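Local coordinates for protein beta-phenylalanine aminotransferase (Variovorax paradoxus, PDB 4AO9) that catalyses amino-group transfer from beta-phenylalanine, probably to a 2-keto acid, with pyridoxal-5'-phosphate as its cofactor, at residues A[437-440]-A[441-445]; A[407-411]-A[412-416]; A[421-424]-A[425-429]; A[192-196]-A[197-201]; A[270-273]-A[274-278]. All coordinates share one frame; numbering follows the deposited sequence.

Contact 1. Residues A[437-440]-A[441-445]; sequences AAIG and SFIGG
The ring of F442 stacks with that of H446 and meets the imidazole of H407 at about 55° between planes, while F442 CB touches the preceding turn, 3.3 Å from A438 O. With CG anti to the backbone N (chi1 179°), the ring swings away from that turn. L404, F382 and L450 touch the F442 side chain too. Behind the ring, 437-445 forms the final turns of helix 429-445, the long C-terminal helix of the chain. Its i to i+4 bonds run from S441 N to A437 O (2.8 Å), F442 N to A438 O, I443 N to I439 O and G444 N to G440 O; that of I443 is the straightest, 170° at the hydrogen. One turn apart, I439 and I443 cross at a slant: I439 CG2 lies 4.0 Å from I443 CD1, and I443 CG1 rests 3.4 Å from I439 O. Both side chains are buried against helix 341-365, I439 on L358 and L361, I443 on E365. S441 OG turns back over the preceding turn and lies 3.0 Å from A438 O. H407 NE2, from helix 398-410, is hydrogen-bonded both to this hydroxyl and to A438 O, so the carbonyl of A438 is gripped by F442 N from within the helix and by an imidazole from outside.

Contact 2. Residues A[407-411]-A[412-416]; sequences HLLNE and DIYSS
I413 N reaches back to L408 O (2.9 Å) and D412 N to L409 O (3.1 Å), D412 turning the chain with a positive phi of 63°. Both donors sit above the plane of the carbonyl they bind. The turn brings L408 and I413 together: L408 CB touches I413 CG2 at 4.0 Å, and L408 CD2 reaches I413 CD1 at 4.1 Å. The other branch of the leucine, CD1, runs on to S415 OG, 3.6 Å away. L409 and Y414 lie side by side and point the same way, L409 CD2 being 4.0 Å from Y414 CD1. CG anti to N (chi1 -173°) lets the Y414 ring extend past L409, and its OH bonds T123 O of the second subunit. A glycine in place of I413 would remove CG2 and CD1 and is likely to leave a gap beside L408 and A438 of helix 429-445. D412 and Y414 bond through their backbones to A90, which adds strand 413-414 beside 88-91 as the outermost strand of a four-stranded mixed sheet in this chain. The paired bonds round D412, the C-prime residue, form a Schellman motif that ends helix 398-410 and sends the chain directly into a strand.

Contact 3. Residues A[421-424]-A[425-429]; sequences VVLS and LPLTD
L427 turns its side chain back over L423 and S424. Its CB lies 3.5 Å from S424 O. CG follows, placed anti to the carbonyl carbon (chi1 -82°), and sits 4.0 Å from S424 OG. CD1 continues the extended chain to the backbone of the strand end, 3.8 Å from S424 N and 3.9 Å from L423 CA, then meets L423 CD1 at 4.0 Å. The two leucine side chains cross at about a right angle. The fold-back rests on a type I beta turn from S424 to L427, closed by a hydrogen bond from L427 N to S424 O at 3.2 Å; the donor stands well above the plane of that carbonyl. P426 fills the third position, its CD 3.8 Å from S424 OG. With an alanine at L427, the loss of CG and both methyls would probably open a gap beside L423 and S424. T428 follows as N-cap of helix 429-445: its side chain caps a backbone N, and D431 OD2 accepts from T428 N. The turn thus joins strand 420-422, edge of an antiparallel sheet next to 377-381, to helix 429-445. L423 packs on L347 and L354 of helix 341-365, L427 touches A79, and D429 forms a salt bridge to R350 of that same helix.

Contact 4. Residues A[192-196]-A[197-201]; sequences PTTVP and FDFLV
V195 and F197 pack closely at the inner side of the contact: V195 CG1, anti to the backbone N (chi1 165°), lies 3.7 Å from F197 CE2 and meets the ring obliquely. Just beside it V195 O comes 3.3 Å from F199 CE2, at the edge of the ring and near its plane. T194 CG2 touches the same carbon, F199 CE2, at 3.6 Å, while T194 OG1 bonds G185 O. One face of the F199 ring is covered off-centre by F197 CB, 3.6 Å above the plane, and F186 meets that ring edge-to-face. Two successive inverse gamma turns bring these groups together. The first, centred on P196, has a weak bond from F197 N to V195 O (2.9 Å, 137° at the hydrogen); the second, centred on D198, has also a weak one, from F199 N to F197 O (3.1 Å). They lead the chain into strand 198-202, which pairs in parallel with 171-175 at the edge of the seven-stranded sheet of the large domain, as in other fold type I enzymes. F197 packs inward on I172 and on L157 and L164 of helix 152-167. At the subunit interface P196 and F197 pack reciprocally on F197 and P196 of the second subunit. The outer side is looser. D198 points away from 192-196 at CB, and its OD2 forms a salt bridge with K171; P192 is largely in solvent, though it touches L315 of the second subunit.

Contact 5. Residues A[270-273]-A[274-278]; sequences HGLA and NKLGI
N274 clasps H270 at the start of helix 272-276, the short helix of the beta-alpha-beta unit between strands 256-260 and 282-286. N274 ND2 donates to H270 O at 2.8 Å, lying in the plane of that carbonyl, while the oxygen is tilted 18° from the amide plane of the asparagine. CG lies beside the backbone N (chi1 -77°), which bends the amide back to the residue ahead of the helix. The same carbonyl accepts a second bond from water 1, also 2.8 Å from H270 O, and this water in turn accepts from N274 N. H270 and N274 are also tied to residues near the end of helix 129-139 of the same chain: H270 ND1 to R139 O, N274 ND2 to Q142 OE1. G271, the N-cap, has a positive phi of 85° at which a CB would jam against the preceding carbonyl. From there the helix runs through K275 N to G271 O and L276 N to L272 O (3.0 Å), the latter nearly along the C=O axis. It ends in a Schellman motif with G277 as the C-prime residue. I278 N bonds A273 O at 3.2 Å, while G277 N makes only weak bonds, to A273 O and to N274 O. One turn apart, L272 and L276 meet obliquely, L272 CG 3.9 Å from L276 CD1. L272 packs on P228 and L267, L276 on L243 of helix 240-253. A273 CB lies 3.6 Å from I278 O, and A273 also packs on F259 of strand 256-260.

Contacts 1, 2 and 3 belong to the C-terminal part of the chain and lie on the same side of its centre. Contacts 1 and 2 touch, with centres 12 Å apart: A438 CB packs on L408 CD2 at 3.7 Å. Contact 3 runs into the start of helix 429-445, which carries contact 1; contacts 2 and 3 approach to about 5 Å at their nearest atoms. Contact 4 leads into the edge strand of the seven-stranded sheet, contact 5 is the helix between two of its strands; the centres of contacts 1 and 4 are 41 Å apart. None of V422, L272 and T194 belongs to the cofactor pocket; their side chains lie about 10, 11 and 12 Å from a bound pyridoxal-5'-phosphate.

Contact 1. Residues A[437-440]-A[441-445]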
loop_
_atom_site.group_PDB
_atom_site.type_symbol
_atom_site.label_atom_id
_atom_site.label_comp_id
_atom_site.label_asym_id
_atom_site.label_seq_id
_atom_site.Cartn_x
_atom_site.Cartn_y
_atom_site.Cartn_z
ATOM N N ALA A 437 1.321 -30.155 -22.810
ATOM C CA ALA A 437 2.389 -30.813 -23.557
ATOM C C ALA A 437 3.750 -30.645 -22.876
ATOM O O ALA A 437 4.569 -31.567 -22.890
ATOM C CB ALA A 437 2.428 -30.313 -24.997
ATOM N N ALA A 438 3.979 -29.482 -22.256
ATOM C CA ALA A 438 5.243 -29.209 -21.571
ATOM C C ALA A 438 5.405 -30.007 -20.276
ATOM O O ALA A 438 6.514 -30.407 -19.917
ATOM C CB ALA A 438 5.411 -27.714 -21.326
ATOM N N ILE A 439 4.296 -30.256 -19.583
ATOM C CA ILE A 439 4.324 -31.142 -18.425
ATOM C C ILE A 439 4.588 -32.574 -18.889
ATOM O O ILE A 439 5.341 -33.307 -18.251
ATOM C CB ILE A 439 3.020 -31.027 -17.576
ATOM C CG1 ILE A 439 2.827 -29.582 -17.078
ATOM C CG2 ILE A 439 3.012 -32.030 -16.400
ATOM C CD1 ILE A 439 3.996 -29.015 -16.249
ATOM N N GLY A 440 3.981 -32.946 -20.017
ATOM C CA GLY A 440 4.225 -34.253 -20.638
ATOM C C GLY A 440 5.691 -34.446 -20.979
ATOM O O GLY A 440 6.280 -35.485 -20.657
ATOM N N SER A 441 6.293 -33.441 -21.613
ATOM C CA SER A 441 7.712 -33.520 -21.958
ATOM C C SER A 441 8.609 -33.455 -20.723
ATOM O O SER A 441 9.680 -34.061 -20.701
ATOM C CB SER A 441 8.106 -32.462 -22.997
ATOM O OG SER A 441 7.954 -31.149 -22.492
ATOM N N PHE A 442 8.173 -32.730 -19.689
ATOM C CA PHE A 442 8.900 -32.717 -18.427
ATOM C C PHE A 442 9.000 -34.120 -17.826
ATOM O O PHE A 442 10.093 -34.579 -17.490
ATOM C CB PHE A 442 8.256 -31.755 -17.419
ATOM C CG PHE A 442 8.962 -31.716 -16.096
ATOM C CD1 PHE A 442 10.214 -31.121 -15.979
ATOM C CD2 PHE A 442 8.377 -32.287 -14.966
ATOM C CE1 PHE A 442 10.876 -31.094 -14.759
ATOM C CE2 PHE A 442 9.031 -32.261 -13.736
ATOM C CZ PHE A 442 10.282 -31.658 -13.633
ATOM N N ILE A 443 7.852 -34.781 -17.688
ATOM C CA ILE A 443 7.788 -36.136 -17.130
ATOM C C ILE A 443 8.574 -37.111 -18.009
ATOM O O ILE A 443 9.342 -37.927 -17.498
ATOM C CB ILE A 443 6.325 -36.610 -16.943
ATOM C CG1 ILE A 443 5.618 -35.742 -15.896
ATOM C CG2 ILE A 443 6.269 -38.096 -16.528
ATOM C CD1 ILE A 443 4.103 -35.814 -15.944
ATOM N N GLY A 444 8.399 -36.994 -19.323
ATOM C CA GLY A 444 9.117 -37.830 -20.288
ATOM C C GLY A 444 10.631 -37.720 -20.206
ATOM O O GLY A 444 11.338 -38.728 -20.308
ATOM N N GLY A 445 11.131 -36.502 -20.010
ATOM C CA GLY A 445 12.569 -36.244 -19.976
ATOM C C GLY A 445 13.233 -36.344 -18.612
ATOM O O GLY A 445 14.459 -36.434 -18.522
#

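Contact 2. Residues A[407-411]-A[412-416]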
loop_
_atom_site.group_PDB
_atom_site.type_symbol
_atom_site.label_atom_id
_atom_site.label_comp_id
_atom_site.label_asym_id
_atom_site.label_seq_id
_atom_site.Cartn_x
_atom_site.Cartn_y
_atom_site.Cartn_z
ATOM N N HIS A 407 12.609 -26.021 -17.151
ATOM C CA HIS A 407 12.042 -26.761 -18.265
ATOM C C HIS A 407 10.956 -25.948 -18.969
ATOM O O HIS A 407 10.937 -25.872 -20.194
ATOM C CB HIS A 407 11.477 -28.117 -17.814
ATOM C CG HIS A 407 10.735 -28.837 -18.894
ATOM N ND1 HIS A 407 11.378 -29.517 -19.908
ATOM C CD2 HIS A 407 9.410 -28.948 -19.147
ATOM C CE1 HIS A 407 10.478 -30.026 -20.729
ATOM N NE2 HIS A 407 9.277 -29.701 -20.288
ATOM N N LEU A 408 10.059 -25.340 -18.191
ATOM C CA LEU A 408 8.979 -24.561 -18.781
ATOM C C LEU A 408 9.530 -23.373 -19.559
ATOM O O LEU A 408 9.062 -23.086 -20.659
ATOM C CB LEU A 408 7.947 -24.143 -17.716
ATOM C CG LEU A 408 7.077 -25.295 -17.196
ATOM C CD1 LEU A 408 6.291 -24.823 -15.976
ATOM C CD2 LEU A 408 6.142 -25.834 -18.276
ATOM N N LEU A 409 10.556 -22.712 -19.022
ATOM C CA LEU A 409 11.218 -21.644 -19.785
ATOM C C LEU A 409 11.714 -22.158 -21.135
ATOM O O LEU A 409 11.533 -21.485 -22.145
ATOM C CB LEU A 409 12.380 -21.009 -19.012
ATOM C CG LEU A 409 12.058 -20.189 -17.759
ATOM C CD1 LEU A 409 13.349 -19.660 -17.151
ATOM C CD2 LEU A 409 11.108 -19.030 -18.058
ATOM N N ASN A 410 12.328 -23.345 -21.143
ATOM C CA ASN A 410 12.799 -23.961 -22.398
ATOM C C ASN A 410 11.668 -24.221 -23.396
ATOM O O ASN A 410 11.884 -24.210 -24.616
ATOM C CB ASN A 410 13.512 -25.291 -22.128
ATOM C CG ASN A 410 14.788 -25.143 -21.316
ATOM O OD1 ASN A 410 15.205 -26.097 -20.644
ATOM N ND2 ASN A 410 15.418 -23.985 -21.376
ATOM N N GLU A 411 10.474 -24.477 -22.863
ATOM C CA GLU A 411 9.274 -24.729 -23.657
ATOM C C GLU A 411 8.439 -23.464 -23.897
ATOM O O GLU A 411 7.252 -23.551 -24.203
ATOM C CB GLU A 411 8.420 -25.819 -22.988
ATOM C CG GLU A 411 9.133 -27.169 -22.853
ATOM C CD GLU A 411 9.731 -27.663 -24.166
ATOM O OE1 GLU A 411 9.000 -27.732 -25.179
ATOM O OE2 GLU A 411 10.944 -27.971 -24.184
ATOM N N ASP A 412 9.073 -22.296 -23.763
ATOM C CA ASP A 412 8.442 -20.993 -24.044
ATOM C C ASP A 412 7.260 -20.682 -23.117
ATOM O O ASP A 412 6.275 -20.070 -23.528
ATOM C CB ASP A 412 8.027 -20.885 -25.522
ATOM C CG ASP A 412 9.141 -21.291 -26.473
ATOM O OD1 ASP A 412 10.288 -20.859 -26.260
ATOM O OD2 ASP A 412 8.863 -22.072 -27.408
ATOM N N ILE A 413 7.380 -21.110 -21.865
ATOM C CA ILE A 413 6.343 -20.874 -20.863
ATOM C C ILE A 413 6.962 -20.171 -19.660
ATOM O O ILE A 413 7.928 -20.647 -19.077
ATOM C CB ILE A 413 5.642 -22.200 -20.452
ATOM C CG1 ILE A 413 4.750 -22.692 -21.604
ATOM C CG2 ILE A 413 4.845 -22.021 -19.149
ATOM C CD1 ILE A 413 4.369 -24.160 -21.552
ATOM N N TYR A 414 6.388 -19.025 -19.301
ATOM C CA TYR A 414 6.821 -18.278 -18.126
ATOM C C TYR A 414 5.874 -18.584 -16.982
ATOM O O TYR A 414 4.685 -18.291 -17.054
ATOM C CB TYR A 414 6.828 -16.786 -18.429
ATOM C CG TYR A 414 7.422 -15.918 -17.343
ATOM C CD1 TYR A 414 8.797 -15.879 -17.134
ATOM C CD2 TYR A 414 6.609 -15.110 -16.546
ATOM C CE1 TYR A 414 9.354 -15.076 -16.157
ATOM C CE2 TYR A 414 7.153 -14.293 -15.572
ATOM C CZ TYR A 414 8.528 -14.292 -15.374
ATOM O OH TYR A 414 9.096 -13.479 -14.407
ATOM N N SER A 415 6.430 -19.197 -15.948
ATOM C CA SER A 415 5.671 -19.654 -14.801
ATOM C C SER A 415 6.287 -19.072 -13.538
ATOM O O SER A 415 7.206 -18.258 -13.601
ATOM C CB SER A 415 5.718 -21.186 -14.735
ATOM O OG SER A 415 7.040 -21.651 -14.468
ATOM N N SER A 416 5.777 -19.488 -12.388
ATOM C CA SER A 416 6.383 -19.106 -11.120
ATOM C C SER A 416 7.326 -20.200 -10.607
ATOM O O SER A 416 7.063 -21.400 -10.781
ATOM C CB SER A 416 5.300 -18.843 -10.087
ATOM O OG SER A 416 4.518 -19.998 -9.921
#

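Contact 3. Residues A[421-424]-A[425-429]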
loop_
_atom_site.group_PDB
_atom_site.type_symbol
_atom_site.label_atom_id
_atom_site.label_comp_id
_atom_site.label_asym_id
_atom_site.label_seq_id
_atom_site.Cartn_x
_atom_site.Cartn_y
_atom_site.Cartn_z
ATOM N N VAL A 421 0.279 -21.777 -11.049
ATOM C CA VAL A 421 -0.218 -21.571 -12.402
ATOM C C VAL A 421 -1.490 -20.743 -12.340
ATOM O O VAL A 421 -2.407 -21.062 -11.582
ATOM C CB VAL A 421 -0.518 -22.928 -13.079
ATOM C CG1 VAL A 421 -1.232 -22.742 -14.423
ATOM C CG2 VAL A 421 0.768 -23.713 -13.253
ATOM N N VAL A 422 -1.535 -19.676 -13.135
ATOM C CA VAL A 422 -2.617 -18.698 -13.056
ATOM C C VAL A 422 -3.116 -18.411 -14.462
ATOM O O VAL A 422 -2.349 -17.925 -15.295
ATOM C CB VAL A 422 -2.104 -17.362 -12.436
ATOM C CG1 VAL A 422 -3.191 -16.287 -12.422
ATOM C CG2 VAL A 422 -1.551 -17.574 -11.022
ATOM N N LEU A 423 -4.385 -18.700 -14.727
ATOM C CA LEU A 423 -4.965 -18.358 -16.023
ATOM C C LEU A 423 -5.348 -16.885 -16.066
ATOM O O LEU A 423 -5.753 -16.292 -15.052
ATOM C CB LEU A 423 -6.180 -19.246 -16.337
ATOM C CG LEU A 423 -5.949 -20.602 -17.023
ATOM C CD1 LEU A 423 -4.574 -21.268 -16.774
ATOM C CD2 LEU A 423 -7.096 -21.549 -16.754
ATOM N N SER A 424 -5.160 -16.284 -17.235
ATOM C CA SER A 424 -5.627 -14.933 -17.517
ATOM C C SER A 424 -6.503 -14.955 -18.767
ATOM O O SER A 424 -6.467 -15.926 -19.538
ATOM C CB SER A 424 -4.441 -13.977 -17.676
ATOM O OG SER A 424 -3.553 -14.434 -18.684
ATOM N N LEU A 425 -7.273 -13.890 -18.980
ATOM C CA LEU A 425 -8.255 -13.881 -20.070
ATOM C C LEU A 425 -7.696 -14.070 -21.488
ATOM O O LEU A 425 -8.351 -14.727 -22.288
ATOM C CB LEU A 425 -9.133 -12.633 -20.010
ATOM C CG LEU A 425 -10.017 -12.473 -18.774
ATOM C CD1 LEU A 425 -10.583 -11.066 -18.721
ATOM C CD2 LEU A 425 -11.142 -13.516 -18.738
ATOM N N PRO A 426 -6.517 -13.493 -21.818
ATOM C CA PRO A 426 -6.046 -13.661 -23.211
ATOM C C PRO A 426 -5.477 -15.037 -23.544
ATOM O O PRO A 426 -5.248 -15.314 -24.721
ATOM C CB PRO A 426 -4.955 -12.589 -23.369
ATOM C CG PRO A 426 -5.138 -11.663 -22.210
ATOM C CD PRO A 426 -5.727 -12.475 -21.099
ATOM N N LEU A 427 -5.248 -15.890 -22.549
ATOM C CA LEU A 427 -4.702 -17.221 -22.831
ATOM C C LEU A 427 -5.642 -18.013 -23.720
ATOM O O LEU A 427 -6.831 -18.141 -23.423
ATOM C CB LEU A 427 -4.484 -18.019 -21.557
ATOM C CG LEU A 427 -3.216 -17.783 -20.755
ATOM C CD1 LEU A 427 -3.309 -18.674 -19.531
ATOM C CD2 LEU A 427 -1.949 -18.102 -21.542
ATOM N N THR A 428 -5.092 -18.562 -24.797
ATOM C CA THR A 428 -5.882 -19.339 -25.738
ATOM C C THR A 428 -5.904 -20.811 -25.342
ATOM O O THR A 428 -5.081 -21.266 -24.538
ATOM C CB THR A 428 -5.330 -19.201 -27.167
ATOM O OG1 THR A 428 -4.012 -19.766 -27.225
ATOM C CG2 THR A 428 -5.274 -17.723 -27.582
ATOM N N ASP A 429 -6.847 -21.554 -25.912
ATOM C CA ASP A 429 -6.883 -23.001 -25.736
ATOM C C ASP A 429 -5.586 -23.659 -26.237
ATOM O O ASP A 429 -5.126 -24.635 -25.646
ATOM C CB ASP A 429 -8.133 -23.598 -26.401
ATOM C CG ASP A 429 -9.415 -23.292 -25.626
ATOM O OD1 ASP A 429 -9.334 -22.976 -24.414
ATOM O OD2 ASP A 429 -10.513 -23.388 -26.222
#

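Contact 4. Residues A[192-196]-A[197-201]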
loop_
_atom_site.group_PDB
_atom_site.type_symbol
_atom_site.label_atom_id
_atom_site.label_comp_id
_atom_site.label_asym_id
_atom_site.label_seq_id
_atom_site.Cartn_x
_atom_site.Cartn_y
_atom_site.Cartn_z
ATOM N N PRO A 192 9.038 -14.101 10.293
ATOM C CA PRO A 192 9.860 -13.070 10.929
ATOM C C PRO A 192 9.416 -11.622 10.686
ATOM O O PRO A 192 9.695 -10.758 11.516
ATOM C CB PRO A 192 11.245 -13.302 10.308
ATOM C CG PRO A 192 11.261 -14.717 9.936
ATOM C CD PRO A 192 9.861 -15.068 9.536
ATOM N N THR A 193 8.734 -11.365 9.571
ATOM C CA THR A 193 8.284 -10.012 9.237
ATOM C C THR A 193 6.862 -9.699 9.709
ATOM O O THR A 193 6.359 -8.616 9.465
ATOM C CB THR A 193 8.371 -9.724 7.726
ATOM O OG1 THR A 193 7.808 -10.818 6.999
ATOM C CG2 THR A 193 9.826 -9.541 7.297
ATOM N N THR A 194 6.227 -10.647 10.385
ATOM C CA THR A 194 4.821 -10.468 10.768
ATOM C C THR A 194 4.658 -9.546 11.973
ATOM O O THR A 194 5.378 -9.677 12.969
ATOM C CB THR A 194 4.149 -11.833 10.957
ATOM O OG1 THR A 194 4.124 -12.476 9.682
ATOM C CG2 THR A 194 2.725 -11.700 11.480
ATOM N N VAL A 195 3.725 -8.599 11.853
ATOM C CA VAL A 195 3.432 -7.647 12.929
ATOM C C VAL A 195 3.020 -8.375 14.207
ATOM O O VAL A 195 2.311 -9.371 14.151
ATOM C CB VAL A 195 2.319 -6.652 12.508
ATOM C CG1 VAL A 195 1.730 -5.876 13.713
ATOM C CG2 VAL A 195 2.857 -5.687 11.482
ATOM N N PRO A 196 3.462 -7.868 15.363
ATOM C CA PRO A 196 3.239 -8.565 16.621
ATOM C C PRO A 196 1.849 -8.380 17.239
ATOM O O PRO A 196 1.737 -7.991 18.407
ATOM C CB PRO A 196 4.322 -7.967 17.537
ATOM C CG PRO A 196 4.492 -6.584 17.018
ATOM C CD PRO A 196 4.367 -6.712 15.531
ATOM N N PHE A 197 0.799 -8.672 16.473
ATOM C CA PHE A 197 -0.513 -8.923 17.077
ATOM C C PHE A 197 -0.424 -10.217 17.887
ATOM O O PHE A 197 0.543 -10.992 17.753
ATOM C CB PHE A 197 -1.592 -9.108 16.001
ATOM C CG PHE A 197 -1.964 -7.856 15.255
ATOM C CD1 PHE A 197 -2.860 -6.931 15.800
ATOM C CD2 PHE A 197 -1.469 -7.630 13.978
ATOM C CE1 PHE A 197 -3.235 -5.778 15.088
ATOM C CE2 PHE A 197 -1.844 -6.479 13.259
ATOM C CZ PHE A 197 -2.717 -5.557 13.821
ATOM N N ASP A 198 -1.431 -10.456 18.725
ATOM C CA ASP A 198 -1.530 -11.714 19.456
ATOM C C ASP A 198 -2.150 -12.800 18.570
ATOM O O ASP A 198 -3.361 -13.015 18.599
ATOM C CB ASP A 198 -2.345 -11.530 20.738
ATOM C CG ASP A 198 -2.457 -12.818 21.532
ATOM O OD1 ASP A 198 -1.523 -13.647 21.454
ATOM O OD2 ASP A 198 -3.485 -12.997 22.207
ATOM N N PHE A 199 -1.320 -13.477 17.784
ATOM C CA PHE A 199 -1.799 -14.526 16.885
ATOM C C PHE A 199 -1.812 -15.904 17.525
ATOM O O PHE A 199 -0.805 -16.331 18.108
ATOM C CB PHE A 199 -0.928 -14.590 15.628
ATOM C CG PHE A 199 -1.085 -13.415 14.711
ATOM C CD1 PHE A 199 -2.283 -13.192 14.034
ATOM C CD2 PHE A 199 -0.021 -12.530 14.499
ATOM C CE1 PHE A 199 -2.427 -12.100 13.168
ATOM C CE2 PHE A 199 -0.166 -11.445 13.642
ATOM C CZ PHE A 199 -1.353 -11.235 12.972
ATOM N N LEU A 200 -2.938 -16.604 17.371
ATOM C CA LEU A 200 -3.034 -18.032 17.686
ATOM C C LEU A 200 -3.084 -18.786 16.357
ATOM O O LEU A 200 -4.051 -18.649 15.596
ATOM C CB LEU A 200 -4.289 -18.306 18.515
ATOM C CG LEU A 200 -4.654 -19.769 18.769
ATOM C CD1 LEU A 200 -3.533 -20.510 19.504
ATOM C CD2 LEU A 200 -5.938 -19.843 19.574
ATOM N N VAL A 201 -2.035 -19.565 16.076
ATOM C CA VAL A 201 -1.873 -20.217 14.781
ATOM C C VAL A 201 -2.323 -21.669 14.886
ATOM O O VAL A 201 -1.745 -22.458 15.655
ATOM C CB VAL A 201 -0.397 -20.151 14.273
ATOM C CG1 VAL A 201 -0.293 -20.739 12.864
ATOM C CG2 VAL A 201 0.123 -18.713 14.291
#

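Contact 5. Residues A[270-273]-A[274-278]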
loop_
_atom_site.group_PDB
_atom_site.type_symbol
_atom_site.label_atom_id
_atom_site.label_comp_id
_atom_site.label_asym_id
_atom_site.label_seq_id
_atom_site.Cartn_x
_atom_site.Cartn_y
_atom_site.Cartn_z
ATOM N N HIS A 270 -19.201 -14.738 -8.088
ATOM C CA HIS A 270 -19.309 -13.875 -6.923
ATOM C C HIS A 270 -18.331 -14.259 -5.808
ATOM O O HIS A 270 -18.573 -14.007 -4.625
ATOM C CB HIS A 270 -20.762 -13.821 -6.459
ATOM C CG HIS A 270 -21.678 -13.333 -7.533
ATOM N ND1 HIS A 270 -21.783 -11.999 -7.862
ATOM C CD2 HIS A 270 -22.462 -14.002 -8.413
ATOM C CE1 HIS A 270 -22.624 -11.861 -8.872
ATOM N NE2 HIS A 270 -23.039 -13.063 -9.233
ATOM N N GLY A 271 -17.218 -14.861 -6.215
ATOM C CA GLY A 271 -16.168 -15.248 -5.276
ATOM C C GLY A 271 -16.402 -16.601 -4.629
ATOM O O GLY A 271 -17.515 -17.140 -4.638
ATOM N N LEU A 272 -15.348 -17.138 -4.032
ATOM C CA LEU A 272 -15.396 -18.480 -3.464
ATOM C C LEU A 272 -16.327 -18.610 -2.258
ATOM O O LEU A 272 -17.091 -19.564 -2.183
ATOM C CB LEU A 272 -13.986 -18.980 -3.141
ATOM C CG LEU A 272 -13.882 -20.467 -2.766
ATOM C CD1 LEU A 272 -14.487 -21.370 -3.824
ATOM C CD2 LEU A 272 -12.438 -20.843 -2.507
ATOM N N ALA A 273 -16.292 -17.660 -1.326
ATOM C CA ALA A 273 -17.132 -17.772 -0.130
ATOM C C ALA A 273 -18.613 -17.862 -0.489
ATOM O O ALA A 273 -19.339 -18.682 0.082
ATOM C CB ALA A 273 -16.870 -16.620 0.832
ATOM N N ASN A 274 -19.046 -17.064 -1.467
ATOM C CA ASN A 274 -20.433 -17.147 -1.944
ATOM C C ASN A 274 -20.775 -18.482 -2.585
ATOM O O ASN A 274 -21.876 -19.009 -2.374
ATOM C CB ASN A 274 -20.780 -15.986 -2.879
ATOM C CG ASN A 274 -21.018 -14.702 -2.121
ATOM O OD1 ASN A 274 -21.595 -14.716 -1.034
ATOM N ND2 ASN A 274 -20.555 -13.584 -2.673
ATOM N N LYS A 275 -19.844 -19.033 -3.361
ATOM C CA LYS A 275 -20.029 -20.363 -3.952
ATOM C C LYS A 275 -20.213 -21.435 -2.868
ATOM O O LYS A 275 -21.060 -22.340 -3.007
ATOM C CB LYS A 275 -18.850 -20.718 -4.859
ATOM C CG LYS A 275 -19.067 -21.996 -5.669
ATOM C CD LYS A 275 -18.029 -22.155 -6.760
ATOM C CE LYS A 275 -18.281 -23.418 -7.586
ATOM N NZ LYS A 275 -17.935 -24.647 -6.824
ATOM N N LEU A 276 -19.432 -21.321 -1.794
ATOM C CA LEU A 276 -19.484 -22.267 -0.672
ATOM C C LEU A 276 -20.676 -22.035 0.251
ATOM O O LEU A 276 -21.031 -22.909 1.049
ATOM C CB LEU A 276 -18.180 -22.206 0.136
ATOM C CG LEU A 276 -16.904 -22.591 -0.620
ATOM C CD1 LEU A 276 -15.669 -22.296 0.214
ATOM C CD2 LEU A 276 -16.937 -24.066 -1.084
ATOM N N GLY A 277 -21.276 -20.850 0.163
ATOM C CA GLY A 277 -22.419 -20.484 1.001
ATOM C C GLY A 277 -22.074 -20.194 2.451
ATOM O O GLY A 277 -22.848 -20.509 3.357
ATOM N N ILE A 278 -20.906 -19.602 2.677
ATOM C CA ILE A 278 -20.491 -19.201 4.019
ATOM C C ILE A 278 -20.261 -17.697 4.055
ATOM O O ILE A 278 -19.457 -17.157 3.281
ATOM C CB ILE A 278 -19.230 -19.959 4.504
ATOM C CG1 ILE A 278 -19.450 -21.472 4.382
ATOM C CG2 ILE A 278 -18.887 -19.564 5.953
ATOM C CD1 ILE A 278 -18.195 -22.306 4.544
HETATM O O HOH W 1 -17.501 -14.652 -2.119
#